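Local coordinates for AvmM (Streptomyces sp. NBRC 109436, PDB 7FE6), which probably catalyses macrocyclization through dehydration and Michael-type addition in alchivemycin A biosynthesis, at residues A[19-22]-A[23-26]; A[70-73]-A[74-78]. All coordinates share one frame; numbering follows the deposited sequence.

Contact 1: A[19-22]-A[23-26]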
# COMPACT_ATOMS: atom_id res chain seq x y z
N ARG A 19 8.25 12.88 19.77
CA ARG A 19 8.82 13.44 18.57
C ARG A 19 8.67 12.44 17.43
O ARG A 19 8.96 11.25 17.59
CB ARG A 19 10.29 13.80 18.79
CG ARG A 19 10.48 14.93 19.81
CD ARG A 19 11.94 15.30 19.93
NE ARG A 19 12.70 14.27 20.65
CZ ARG A 19 14.01 14.11 20.54
NH1 ARG A 19 14.71 14.90 19.72
NH2 ARG A 19 14.64 13.16 21.22
N VAL A 20 8.22 12.94 16.28
CA VAL A 20 7.84 12.08 15.17
C VAL A 20 8.51 12.61 13.91
O VAL A 20 8.32 13.77 13.54
CB VAL A 20 6.32 12.00 15.01
CG1 VAL A 20 5.96 11.37 13.68
CG2 VAL A 20 5.70 11.22 16.17
N ASN A 21 9.30 11.76 13.27
CA ASN A 21 9.89 12.03 11.97
C ASN A 21 9.09 11.26 10.93
O ASN A 21 9.21 10.03 10.82
CB ASN A 21 11.36 11.64 11.94
CG ASN A 21 12.05 12.14 10.70
OD1 ASN A 21 11.40 12.49 9.72
ND2 ASN A 21 13.38 12.15 10.72
N ASP A 22 8.23 11.98 10.19
CA ASP A 22 7.43 11.44 9.07
C ASP A 22 8.26 10.94 7.90
O ASP A 22 7.71 10.25 7.04
CB ASP A 22 6.47 12.51 8.54
CG ASP A 22 5.31 12.75 9.46
OD1 ASP A 22 4.79 11.76 10.05
OD2 ASP A 22 4.91 13.93 9.61
N ASN A 23 9.54 11.27 7.82
CA ASN A 23 10.34 10.76 6.73
C ASN A 23 10.60 9.26 6.86
O ASN A 23 10.99 8.63 5.87
CB ASN A 23 11.67 11.51 6.66
CG ASN A 23 11.56 12.85 5.95
OD1 ASN A 23 10.71 13.03 5.07
ND2 ASN A 23 12.43 13.79 6.31
N ILE A 24 10.41 8.70 8.05
CA ILE A 24 10.56 7.27 8.30
C ILE A 24 9.15 6.68 8.22
O ILE A 24 8.38 6.76 9.19
CB ILE A 24 11.21 6.97 9.65
CG1 ILE A 24 12.40 7.90 9.91
CG2 ILE A 24 11.68 5.53 9.69
CD1 ILE A 24 13.52 7.81 8.86
N VAL A 25 8.82 6.09 7.07
CA VAL A 25 7.47 5.60 6.79
C VAL A 25 7.46 4.07 6.87
O VAL A 25 8.50 3.42 6.95
CB VAL A 25 6.98 6.11 5.41
CG1 VAL A 25 7.20 7.62 5.32
CG2 VAL A 25 7.73 5.40 4.28
N ALA A 26 6.26 3.48 6.82
CA ALA A 26 6.15 2.02 6.83
C ALA A 26 5.09 1.54 5.83
O ALA A 26 4.08 2.21 5.60
CB ALA A 26 5.81 1.51 8.22
O HOH W 1 14.98 12.02 7.88
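The side-chain amides of Asn-21 and Asn-23 meet at an angle, their planes 56° apart. The carbonyl end of Asn-21 does the touching: its OD1 takes the backbone N-H of Asn-23 at 2.9 Å from N. That donor stands 37° above the plane of the Asn-21 amide, so it does not lie on a lone pair. With chi1 at -170°, CG of Asn-21 is swung beside its own carbonyl carbon, which carries OD1 forward along the chain to the next turn residue but one. OD1 also rests 3.2 Å from CB of Asn-23. At the other end of the amide, ND2 of Asn-21 bonds to the hydroxyl of Tyr-55 and donates to a water 3.3 Å away, which ND2 of Asn-23 reaches only weakly. The backbone closes the same loop: N of Ile-24 makes a weak bond of 3.3 Å to O of Asn-21. Just past it, Val-25 packs tightly, CG1 being 3.2 Å from O of Asp-22. The pattern is an Asx turn laid over a type I beta turn, Asn-21 to Ile-24, and it leads the chain from strand 18-20 into strand 24-29.

Contact 2: A[70-73]-A[74-78]; sequences DDLR and REDFK
Asp-76 reaches back to Arg-73 at the start of the short 3-10 turn 74-76, which resembles one half of a capping box: the side chain of the third turn residue holds the N-H of the residue that precedes the turn. CB of Asp-76 sits 3.8 Å from CD1 of Leu-72 and faces O of Arg-73. Chi1 of -65° sets CG beside its own backbone N, and from there OD2 turns to N of Arg-73, 2.7 Å away. The N-H comes to the anti side of OD2, 30° out of the carboxylate plane. OD2 also lies near CA of Leu-72, while OD1 points elsewhere and forms a salt bridge with Arg-145. The backbone answers in the other direction, N of Asp-76 donating to O of Arg-73 at 3.0 Å, so Arg-73 is gripped at both its N and its O. An alanine here would probably leave N of Arg-73 without its acceptor and Arg-145 without its carboxylate mate. Arg-73 itself bends at chi2 and folds back over the preceding loop, where NH1 donates to O of Asp-70 at 2.9 Å, almost in the guanidinium plane. Directly after the turn, Phe-77 begins strand 77-83 with its ring edge toward Leu-72, CD2 to CD1 being 4.0 Å. Over the centre of that ring, 3.5 Å above its plane, stands the carbonyl O of Arg-74.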
# COMPACT_ATOMS: atom_id res chain seq x y z
N ASP A 70 -12.44 -4.16 24.94
CA ASP A 70 -11.21 -3.78 25.63
C ASP A 70 -10.58 -4.93 26.40
O ASP A 70 -9.67 -4.70 27.21
CB ASP A 70 -11.45 -2.60 26.57
CG ASP A 70 -12.55 -2.86 27.56
OD1 ASP A 70 -12.83 -4.04 27.87
OD2 ASP A 70 -13.13 -1.86 28.05
N ASP A 71 -10.99 -6.17 26.12
CA ASP A 71 -10.45 -7.34 26.81
C ASP A 71 -9.25 -7.98 26.11
O ASP A 71 -8.67 -8.91 26.68
CB ASP A 71 -11.55 -8.39 26.97
CG ASP A 71 -12.30 -8.65 25.67
OD1 ASP A 71 -12.31 -7.76 24.79
OD2 ASP A 71 -12.85 -9.76 25.52
N LEU A 72 -8.88 -7.55 24.91
CA LEU A 72 -7.72 -8.13 24.24
C LEU A 72 -6.44 -7.93 25.05
O LEU A 72 -6.20 -6.85 25.62
CB LEU A 72 -7.57 -7.53 22.84
CG LEU A 72 -6.34 -7.89 21.98
CD1 LEU A 72 -6.38 -9.36 21.59
CD2 LEU A 72 -6.25 -7.00 20.73
N ARG A 73 -5.63 -8.98 25.16
CA ARG A 73 -4.31 -8.90 25.78
C ARG A 73 -3.27 -9.52 24.86
O ARG A 73 -3.60 -10.21 23.90
CB ARG A 73 -4.29 -9.59 27.15
CG ARG A 73 -5.26 -8.99 28.12
CD ARG A 73 -4.91 -7.54 28.47
NE ARG A 73 -5.89 -7.00 29.42
CZ ARG A 73 -6.92 -6.23 29.07
NH1 ARG A 73 -7.09 -5.88 27.79
NH2 ARG A 73 -7.77 -5.81 30.00
N ARG A 74 -1.99 -9.31 25.19
CA ARG A 74 -0.90 -9.88 24.39
C ARG A 74 -1.04 -11.39 24.25
O ARG A 74 -0.72 -11.96 23.19
CB ARG A 74 0.46 -9.52 25.02
CG ARG A 74 1.67 -10.22 24.39
CD ARG A 74 1.82 -9.91 22.89
NE ARG A 74 2.98 -10.58 22.32
CZ ARG A 74 2.98 -11.84 21.87
NH1 ARG A 74 1.87 -12.56 21.91
NH2 ARG A 74 4.10 -12.37 21.37
N GLU A 75 -1.50 -12.04 25.32
CA GLU A 75 -1.68 -13.49 25.41
C GLU A 75 -2.74 -14.05 24.46
O GLU A 75 -2.71 -15.25 24.19
CB GLU A 75 -2.07 -13.86 26.86
CG GLU A 75 -0.95 -13.65 27.91
CD GLU A 75 -0.58 -12.18 28.13
OE1 GLU A 75 -1.51 -11.37 28.39
OE2 GLU A 75 0.63 -11.84 28.00
N ASP A 76 -3.65 -13.23 23.95
CA ASP A 76 -4.76 -13.75 23.14
C ASP A 76 -4.36 -14.02 21.70
O ASP A 76 -5.22 -14.42 20.89
CB ASP A 76 -5.94 -12.78 23.14
CG ASP A 76 -6.56 -12.61 24.49
OD1 ASP A 76 -6.78 -13.64 25.17
OD2 ASP A 76 -6.81 -11.44 24.87
N PHE A 77 -3.11 -13.76 21.35
CA PHE A 77 -2.62 -14.03 20.01
C PHE A 77 -1.19 -14.53 20.07
O PHE A 77 -0.48 -14.36 21.06
CB PHE A 77 -2.76 -12.79 19.12
CG PHE A 77 -2.09 -11.54 19.66
CD1 PHE A 77 -0.78 -11.23 19.31
CD2 PHE A 77 -2.80 -10.64 20.46
CE1 PHE A 77 -0.18 -10.07 19.78
CE2 PHE A 77 -2.19 -9.48 20.92
CZ PHE A 77 -0.88 -9.19 20.57
N LYS A 78 -0.79 -15.20 19.00
CA LYS A 78 0.58 -15.64 18.82
C LYS A 78 1.23 -14.79 17.74
O LYS A 78 0.60 -14.47 16.72
CB LYS A 78 0.64 -17.12 18.45
CG LYS A 78 0.29 -18.01 19.59
CD LYS A 78 0.46 -19.45 19.21
CE LYS A 78 0.02 -20.32 20.36
NZ LYS A 78 0.88 -20.16 21.58

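Overall arrangement
Contact 1 comes first along the chain and is complete before contact 2 opens; neither encloses the other. Their centres are 27 Å apart, on opposite sides of the middle of the chain, and the nearest atoms stay about 17 Å from one another, so the two never touch. What joins them is the five-stranded antiparallel sheet, ordered 24-29, 40-49, 135-144, 77-83, 89-90. Contact 1 leads into strand 24-29, an outermost strand within this chain, contact 2 into strand 77-83 near the other edge. Each is thus a local turn that delivers the chain into the same sheet. Bound alchivemycin A lies about 8 Å from the side chain of Val-25 in contact 1.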